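PDB 2EBF: dermonecrotic toxin from Pasteurella multocida, which acts as a potent mitogen and osteolytic dermonecrotic toxin that induces bone resorption and is associated with severe progressive atrophic rhinitis in pigs. Local coordinates for residues K139-I144 / D173-A178; K365-Y370 / N395-I400; P588-S593 / K676-D681. All blocks are in the same frame, centred on the assembly; numbering follows the deposited sequence.

Interaction 1. Residues K139-I144 / D173-A178. With GLC (alpha-D-glucopyranose), chain C; GLC (alpha-D-glucopyranose), chain B.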
# COMPACT_ATOMS: atom_id res chain seq x y z
N LYS A 139 -10.92 13.80 -11.46
CA LYS A 139 -10.96 13.21 -12.80
C LYS A 139 -10.25 11.86 -12.83
O LYS A 139 -10.76 10.91 -13.42
CB LYS A 139 -10.37 14.16 -13.85
CG LYS A 139 -10.69 13.73 -15.30
CD LYS A 139 -10.23 14.77 -16.31
CE LYS A 139 -10.86 14.52 -17.69
NZ LYS A 139 -10.20 13.41 -18.42
N GLN A 140 -9.08 11.78 -12.20
CA GLN A 140 -8.26 10.58 -12.29
C GLN A 140 -8.97 9.43 -11.57
O GLN A 140 -9.10 8.32 -12.10
CB GLN A 140 -6.87 10.83 -11.69
CG GLN A 140 -5.93 11.63 -12.61
CD GLN A 140 -5.99 11.13 -14.05
OE1 GLN A 140 -6.40 11.85 -14.96
NE2 GLN A 140 -5.63 9.88 -14.25
N ILE A 141 -9.46 9.74 -10.38
CA ILE A 141 -10.08 8.74 -9.51
C ILE A 141 -11.44 8.25 -10.03
O ILE A 141 -11.69 7.04 -10.09
CB ILE A 141 -10.21 9.25 -8.08
CG1 ILE A 141 -8.83 9.40 -7.43
CG2 ILE A 141 -11.10 8.29 -7.26
CD1 ILE A 141 -8.87 9.94 -5.99
N LEU A 142 -12.31 9.19 -10.41
CA LEU A 142 -13.63 8.83 -10.94
C LEU A 142 -13.65 8.26 -12.38
O LEU A 142 -14.69 7.79 -12.85
CB LEU A 142 -14.62 9.99 -10.79
CG LEU A 142 -14.94 10.45 -9.36
CD1 LEU A 142 -16.03 11.53 -9.37
CD2 LEU A 142 -15.37 9.28 -8.48
N GLN A 143 -12.51 8.28 -13.07
CA GLN A 143 -12.39 7.60 -14.36
C GLN A 143 -12.20 6.08 -14.19
O GLN A 143 -12.49 5.31 -15.11
CB GLN A 143 -11.28 8.22 -15.23
CG GLN A 143 -11.76 9.48 -15.98
CD GLN A 143 -10.69 10.21 -16.79
OE1 GLN A 143 -11.04 11.05 -17.63
NE2 GLN A 143 -9.40 9.93 -16.53
N ILE A 144 -11.71 5.66 -13.02
CA ILE A 144 -11.58 4.23 -12.73
C ILE A 144 -12.98 3.59 -12.65
O ILE A 144 -13.83 4.06 -11.91
CB ILE A 144 -10.80 3.97 -11.40
CG1 ILE A 144 -9.45 4.69 -11.43
CG2 ILE A 144 -10.60 2.45 -11.16
CD1 ILE A 144 -8.76 4.79 -10.07
N ASP A 173 1.10 7.72 -7.90
CA ASP A 173 1.62 6.41 -8.28
C ASP A 173 0.63 5.28 -7.95
O ASP A 173 0.57 4.29 -8.68
CB ASP A 173 2.98 6.16 -7.63
CG ASP A 173 4.09 6.95 -8.29
OD1 ASP A 173 4.05 7.18 -9.52
OD2 ASP A 173 5.02 7.35 -7.56
N LEU A 174 -0.13 5.42 -6.88
CA LEU A 174 -1.17 4.41 -6.57
C LEU A 174 -2.30 4.46 -7.61
O LEU A 174 -2.87 3.42 -7.98
CB LEU A 174 -1.69 4.53 -5.13
CG LEU A 174 -0.78 3.92 -4.04
CD1 LEU A 174 -1.00 4.58 -2.68
CD2 LEU A 174 -0.95 2.40 -3.93
N ILE A 175 -2.58 5.66 -8.12
CA ILE A 175 -3.50 5.80 -9.26
C ILE A 175 -2.93 5.11 -10.50
O ILE A 175 -3.64 4.39 -11.19
CB ILE A 175 -3.84 7.29 -9.56
CG1 ILE A 175 -4.75 7.86 -8.46
CG2 ILE A 175 -4.47 7.45 -10.97
CD1 ILE A 175 -4.88 9.41 -8.49
N ARG A 176 -1.64 5.32 -10.79
CA ARG A 176 -1.01 4.68 -11.95
C ARG A 176 -1.10 3.15 -11.86
O ARG A 176 -1.42 2.48 -12.85
CB ARG A 176 0.44 5.13 -12.12
CG ARG A 176 0.60 6.63 -12.31
CD ARG A 176 2.04 6.97 -12.62
NE ARG A 176 2.20 8.32 -13.15
CZ ARG A 176 2.67 9.36 -12.47
NH1 ARG A 176 3.04 9.23 -11.21
NH2 ARG A 176 2.78 10.53 -13.08
N PHE A 177 -0.84 2.61 -10.67
CA PHE A 177 -1.01 1.18 -10.41
C PHE A 177 -2.44 0.72 -10.70
O PHE A 177 -2.64 -0.28 -11.40
CB PHE A 177 -0.63 0.84 -8.96
CG PHE A 177 -1.05 -0.55 -8.51
CD1 PHE A 177 -0.47 -1.68 -9.05
CD2 PHE A 177 -2.04 -0.70 -7.53
CE1 PHE A 177 -0.86 -2.96 -8.65
CE2 PHE A 177 -2.43 -1.97 -7.11
CZ PHE A 177 -1.84 -3.10 -7.67
N ALA A 178 -3.43 1.45 -10.18
CA ALA A 178 -4.84 1.09 -10.33
C ALA A 178 -5.25 1.07 -11.79
O ALA A 178 -5.94 0.15 -12.23
CB ALA A 178 -5.73 2.07 -9.56
C1 GLC C . -17.45 10.44 -15.09
C2 GLC C . -18.13 11.62 -15.80
C3 GLC C . -17.13 12.39 -16.66
C4 GLC C . -15.87 12.77 -15.87
C5 GLC C . -15.29 11.58 -15.09
C6 GLC C . -14.22 12.02 -14.10
O2 GLC C . -19.18 11.12 -16.63
O3 GLC C . -17.75 13.56 -17.20
O4 GLC C . -14.88 13.30 -16.77
O5 GLC C . -16.32 10.89 -14.34
O6 GLC C . -14.82 12.85 -13.10
C1 GLC B . -16.79 8.17 -15.61
C2 GLC B . -16.11 7.40 -16.74
C3 GLC B . -17.09 7.25 -17.92
C4 GLC B . -18.38 6.59 -17.46
C5 GLC B . -18.98 7.31 -16.25
C6 GLC B . -20.12 6.50 -15.64
O1 GLC B . -17.07 9.49 -16.09
O2 GLC B . -14.92 8.08 -17.15
O3 GLC B . -16.52 6.50 -18.99
O4 GLC B . -19.32 6.59 -18.56
O5 GLC B . -17.99 7.49 -15.22
O6 GLC B . -19.60 5.25 -15.18
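Ile-175 reaches from helix 171-180 toward helix 135-143 and ends its longer branch between two residues of that helix. Its CD1 lies 4.0 Å from Gln-140 CB and 4.1 Å from Ile-141 CG1, and the two isoleucine side chains cross at about a right angle. With CG1 beside the backbone N (chi1 -71°) and an extended second torsion, the branch projects far enough to bridge helices whose Ile-141 and Ile-175 CA atoms are 7.2 Å apart. Gln-140 offers the aliphatic base of its chain. At the other end Ile-144 CD1 rests 4.1 Å from Ala-178 CB. A long branched residue thus faces a small one, and methyl meets methyl where the CA atoms of Ile-144 and Ala-178 are 7.8 Å apart. All the touching residues are buried, and dispersion between apolar groups carries the contact. Elsewhere on helix 135-143, Leu-142 CB lies near O6 of one bound glucose and Gln-143 CG near O2 of the other; Lys-139, also of this glycan pocket, donates from NZ to Gln-143 OE1 and forms a salt bridge with Glu-556. Helix 151-164 packs Leu-155 against both Ile-141 and Ile-144, while helices 312-333 and 473-490 cover other parts of helix 171-180.

Interaction 2. Residues K365-Y370 / N395-I400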
# COMPACT_ATOMS: atom_id res chain seq x y z
N LYS A 365 32.43 -18.12 2.96
CA LYS A 365 32.16 -16.69 3.12
C LYS A 365 30.66 -16.39 3.09
O LYS A 365 30.19 -15.60 3.90
CB LYS A 365 32.90 -15.86 2.08
CG LYS A 365 32.99 -14.36 2.44
CD LYS A 365 34.25 -13.74 1.87
CE LYS A 365 34.59 -12.41 2.53
NZ LYS A 365 35.35 -12.58 3.82
N CYS A 366 29.92 -17.03 2.18
CA CYS A 366 28.46 -16.83 2.09
C CYS A 366 27.74 -17.31 3.35
O CYS A 366 26.86 -16.63 3.89
CB CYS A 366 27.87 -17.53 0.85
SG CYS A 366 28.32 -16.73 -0.73
N MET A 367 28.13 -18.49 3.82
CA MET A 367 27.50 -19.08 4.99
C MET A 367 27.94 -18.40 6.29
O MET A 367 27.09 -18.00 7.09
CB MET A 367 27.73 -20.60 5.04
CG MET A 367 26.93 -21.42 3.99
SD MET A 367 25.12 -21.23 4.04
CE MET A 367 24.86 -19.89 2.87
N ASN A 368 29.24 -18.22 6.48
CA ASN A 368 29.77 -17.77 7.77
C ASN A 368 29.83 -16.26 7.97
O ASN A 368 29.66 -15.78 9.10
CB ASN A 368 31.14 -18.40 8.05
CG ASN A 368 31.09 -19.92 8.04
OD1 ASN A 368 32.05 -20.57 7.61
ND2 ASN A 368 30.00 -20.49 8.53
N THR A 369 30.04 -15.51 6.89
CA THR A 369 30.11 -14.04 6.96
C THR A 369 28.80 -13.37 6.52
O THR A 369 28.21 -12.60 7.28
CB THR A 369 31.31 -13.49 6.14
OG1 THR A 369 32.53 -14.00 6.70
CG2 THR A 369 31.35 -11.98 6.17
N TYR A 370 28.35 -13.67 5.30
CA TYR A 370 27.15 -13.03 4.76
C TYR A 370 25.87 -13.61 5.35
O TYR A 370 24.83 -12.94 5.36
CB TYR A 370 27.10 -13.11 3.24
CG TYR A 370 28.34 -12.64 2.52
CD1 TYR A 370 29.16 -11.63 3.04
CD2 TYR A 370 28.68 -13.20 1.29
CE1 TYR A 370 30.30 -11.20 2.35
CE2 TYR A 370 29.82 -12.77 0.59
CZ TYR A 370 30.62 -11.77 1.13
OH TYR A 370 31.73 -11.35 0.45
N ASN A 395 28.89 -25.80 6.70
CA ASN A 395 29.09 -24.43 7.16
C ASN A 395 27.82 -23.82 7.76
O ASN A 395 27.72 -22.60 7.91
CB ASN A 395 29.66 -23.57 6.03
CG ASN A 395 31.11 -23.92 5.73
OD1 ASN A 395 31.40 -24.72 4.83
ND2 ASN A 395 32.01 -23.37 6.52
N GLY A 396 26.86 -24.67 8.08
CA GLY A 396 25.69 -24.26 8.85
C GLY A 396 24.41 -23.88 8.12
O GLY A 396 23.49 -23.35 8.75
N LEU A 397 24.31 -24.16 6.82
CA LEU A 397 23.05 -23.93 6.08
C LEU A 397 21.85 -24.46 6.86
O LEU A 397 21.84 -25.62 7.27
CB LEU A 397 23.08 -24.60 4.69
CG LEU A 397 21.83 -24.50 3.82
CD1 LEU A 397 21.71 -23.10 3.19
CD2 LEU A 397 21.81 -25.59 2.75
N THR A 398 20.84 -23.61 7.08
CA THR A 398 19.64 -24.04 7.82
C THR A 398 18.41 -24.12 6.94
O THR A 398 17.48 -24.87 7.24
CB THR A 398 19.32 -23.10 9.02
OG1 THR A 398 19.17 -21.76 8.56
CG2 THR A 398 20.43 -23.15 10.07
N GLU A 399 18.39 -23.35 5.85
CA GLU A 399 17.16 -23.17 5.07
C GLU A 399 17.40 -22.84 3.59
O GLU A 399 18.32 -22.10 3.24
CB GLU A 399 16.32 -22.07 5.73
CG GLU A 399 14.88 -22.01 5.26
CD GLU A 399 13.97 -21.28 6.24
OE1 GLU A 399 14.47 -20.77 7.26
OE2 GLU A 399 12.74 -21.21 5.97
N ILE A 400 16.53 -23.40 2.75
CA ILE A 400 16.47 -23.10 1.31
C ILE A 400 15.14 -22.41 1.01
O ILE A 400 14.08 -22.87 1.44
CB ILE A 400 16.57 -24.39 0.46
CG1 ILE A 400 17.91 -25.10 0.70
CG2 ILE A 400 16.35 -24.09 -1.04
CD1 ILE A 400 17.87 -26.60 0.45
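The backbones come closest where the CA atoms of Met-367 and Asn-395 are 6.0 Å apart, bringing helix 359-370, here widened by a pi-type turn at 366-370, against the loop leading into strand 399-402. Met-367 CB sits 3.5 Å from the carbonyl O of Asn-395 and 3.7 Å from its CB. Beyond this the flexible thioether bends at chi2 and chi3, which carries SD to 4.0 Å from both CA and CD1 of Leu-397, an apolar neighbour. An unbranched, pliable chain suits this curved path. Asn-395 is the last residue before Gly-396, the C' residue of a Schellman motif that ends helix 389-394. The positive phi of Gly-396 would jam a CB against the preceding carbonyl O, so glycine suits the turn. The turn leads into the last strand of a beta-alpha-beta crossover, which runs from strand 372-376 through helices 379-387 and 389-394 to the parallel strand 399-402, with strand 498-502 between the two strands in the sheet of the C2 domain. At the more exposed side, Asn-395 ND2 donates to Asn-368 OD1 at 3.0 Å, a bent bond (135° at the hydrogen) between amides whose planes are 56° apart. The donor stands 19° from the carbonyl plane of Asn-368. Val-499 of strand 498-502 packs on both Met-367 and Leu-397, and Lys-497 NZ hydrogen-bonds to Asn-395 O.

Interaction 3. Residues P588-S593 / K676-D681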
# COMPACT_ATOMS: atom_id res chain seq x y z
N PRO A 588 9.10 18.17 32.32
CA PRO A 588 9.25 16.89 31.59
C PRO A 588 9.59 17.04 30.10
O PRO A 588 10.43 16.30 29.59
CB PRO A 588 7.87 16.24 31.76
CG PRO A 588 7.39 16.77 33.06
CD PRO A 588 7.85 18.19 33.10
N LEU A 589 8.97 18.00 29.43
CA LEU A 589 9.21 18.22 28.00
C LEU A 589 10.67 18.56 27.76
O LEU A 589 11.25 18.15 26.76
CB LEU A 589 8.30 19.32 27.44
CG LEU A 589 6.79 19.20 27.72
CD1 LEU A 589 6.03 20.38 27.13
CD2 LEU A 589 6.23 17.88 27.20
N LEU A 590 11.27 19.31 28.68
CA LEU A 590 12.66 19.70 28.57
C LEU A 590 13.61 18.54 28.88
O LEU A 590 14.54 18.27 28.12
CB LEU A 590 12.96 20.91 29.46
CG LEU A 590 12.35 22.24 29.01
CD1 LEU A 590 12.51 23.29 30.10
CD2 LEU A 590 12.99 22.72 27.71
N GLU A 591 13.34 17.85 29.99
CA GLU A 591 14.22 16.76 30.41
C GLU A 591 14.12 15.53 29.51
O GLU A 591 15.09 14.77 29.40
CB GLU A 591 14.07 16.43 31.91
CG GLU A 591 12.67 16.14 32.41
CD GLU A 591 12.60 16.06 33.94
OE1 GLU A 591 11.78 15.27 34.45
OE2 GLU A 591 13.36 16.78 34.64
N ASN A 592 12.99 15.36 28.83
CA ASN A 592 12.82 14.26 27.89
C ASN A 592 13.34 14.56 26.48
O ASN A 592 13.43 13.66 25.64
CB ASN A 592 11.36 13.79 27.85
CG ASN A 592 10.88 13.23 29.19
OD1 ASN A 592 9.68 13.21 29.47
ND2 ASN A 592 11.82 12.80 30.04
N SER A 593 13.70 15.82 26.24
CA SER A 593 14.21 16.24 24.94
C SER A 593 15.65 15.81 24.72
O SER A 593 16.17 15.86 23.60
CB SER A 593 14.11 17.76 24.79
OG SER A 593 15.15 18.42 25.50
N LYS A 676 19.00 19.27 18.65
CA LYS A 676 17.63 19.83 18.68
C LYS A 676 17.59 21.36 18.79
O LYS A 676 18.53 21.97 19.28
CB LYS A 676 16.82 19.22 19.83
CG LYS A 676 16.21 17.86 19.50
CD LYS A 676 15.37 17.34 20.65
CE LYS A 676 14.68 16.04 20.26
NZ LYS A 676 14.27 15.27 21.46
N GLU A 677 16.48 21.95 18.33
CA GLU A 677 16.26 23.39 18.50
C GLU A 677 15.33 23.67 19.68
O GLU A 677 14.33 22.98 19.89
CB GLU A 677 15.71 24.01 17.21
CG GLU A 677 16.72 24.00 16.07
CD GLU A 677 16.59 25.18 15.16
OE1 GLU A 677 15.72 26.05 15.40
OE2 GLU A 677 17.37 25.25 14.19
N PHE A 678 15.69 24.69 20.46
CA PHE A 678 14.91 25.08 21.63
C PHE A 678 14.46 26.52 21.46
O PHE A 678 15.30 27.42 21.40
CB PHE A 678 15.77 24.96 22.88
CG PHE A 678 16.08 23.54 23.25
CD1 PHE A 678 15.26 22.86 24.15
CD2 PHE A 678 17.17 22.88 22.70
CE1 PHE A 678 15.53 21.55 24.50
CE2 PHE A 678 17.45 21.56 23.05
CZ PHE A 678 16.63 20.90 23.95
N ALA A 679 13.15 26.74 21.36
CA ALA A 679 12.60 28.09 21.24
C ALA A 679 13.02 28.94 22.44
O ALA A 679 13.03 28.46 23.57
CB ALA A 679 11.10 28.03 21.16
N VAL A 680 13.39 30.19 22.17
CA VAL A 680 13.62 31.20 23.22
C VAL A 680 12.67 32.35 22.89
O VAL A 680 12.98 33.24 22.10
CB VAL A 680 15.10 31.65 23.31
CG1 VAL A 680 15.27 32.78 24.35
CG2 VAL A 680 15.99 30.47 23.69
N ASP A 681 11.50 32.30 23.51
CA ASP A 681 10.39 33.15 23.08
C ASP A 681 10.10 34.19 24.17
O ASP A 681 9.41 33.90 25.15
CB ASP A 681 9.19 32.26 22.76
CG ASP A 681 7.95 33.04 22.39
OD1 ASP A 681 7.97 34.28 22.31
OD2 ASP A 681 6.92 32.38 22.17
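Lys-676 stretches from the beginning of strand 676-681 to the backbone of Ser-593, near the C-terminal part of helix 583-591. From CB, directed toward the helix, the chain leaves with CG beside the backbone N and stays extended thereafter, so CB and CG serve as the span that brings the rest across. CD then passes 3.4 Å from Ser-593 O and CE 3.7 Å from the same oxygen, so the last methylenes run alongside the carbonyl before NZ donates to it at 2.9 Å. The ammonium arrives well to one side of the carbonyl, with a C=O...N angle of 112°, and is tilted 32° from its plane. A long, slim cationic chain suits this exposed margin.

Further in, Ser-593 meets Phe-678. Its OG lies in the plane of the ring, at the edge, 3.3 Å from both CE1 and CZ, while Leu-590 CD2 comes near the ring plane at the rim, 4.2 Å from CD1. With chi1 at 78°, OG is folded back over its own backbone and donates to Leu-590 O at 2.7 Å, a carbonyl that also accepts from Ser-593 N. The ring is buried between the helix and its sheet: the ring of Phe-671 meets it with the two planes close to parallel, and Pro-700 and Leu-602 pack around. Farther along the strand, Asp-681 bonds to His-666, a pairing consistent with the thiol protease-like triad reported for this C-terminal region.

The chemistry divides in two. The hydroxyl donates its hydrogen bond to Leu-590 O, so its oxygen can probably face the slightly positive C-H edge of the phenyl ring. The ammonium charge, meanwhile, probably complements the partial negative charge of carbonyls around the C-terminal part of the helix.

How the interactions relate
From the N terminus, the three contacts follow one another in series, and none nests in or crosses another. Interaction 1 closes a largely helical loop of 28 residues and joins two helices of the all-helical N-terminal part. Interaction 2 closes a loop of 24 residues within the C2 domain, tying the helix that precedes strand 372-376 to the approach to strand 399-402 of the mixed sheet. Interaction 3 spans 82 residues of the C3 domain, bringing helix 583-591 onto the antiparallel sheet. Their centres are 43 to 48 Å apart, with nearest atoms at least about 27 Å apart, so the three contacts are spatially separate.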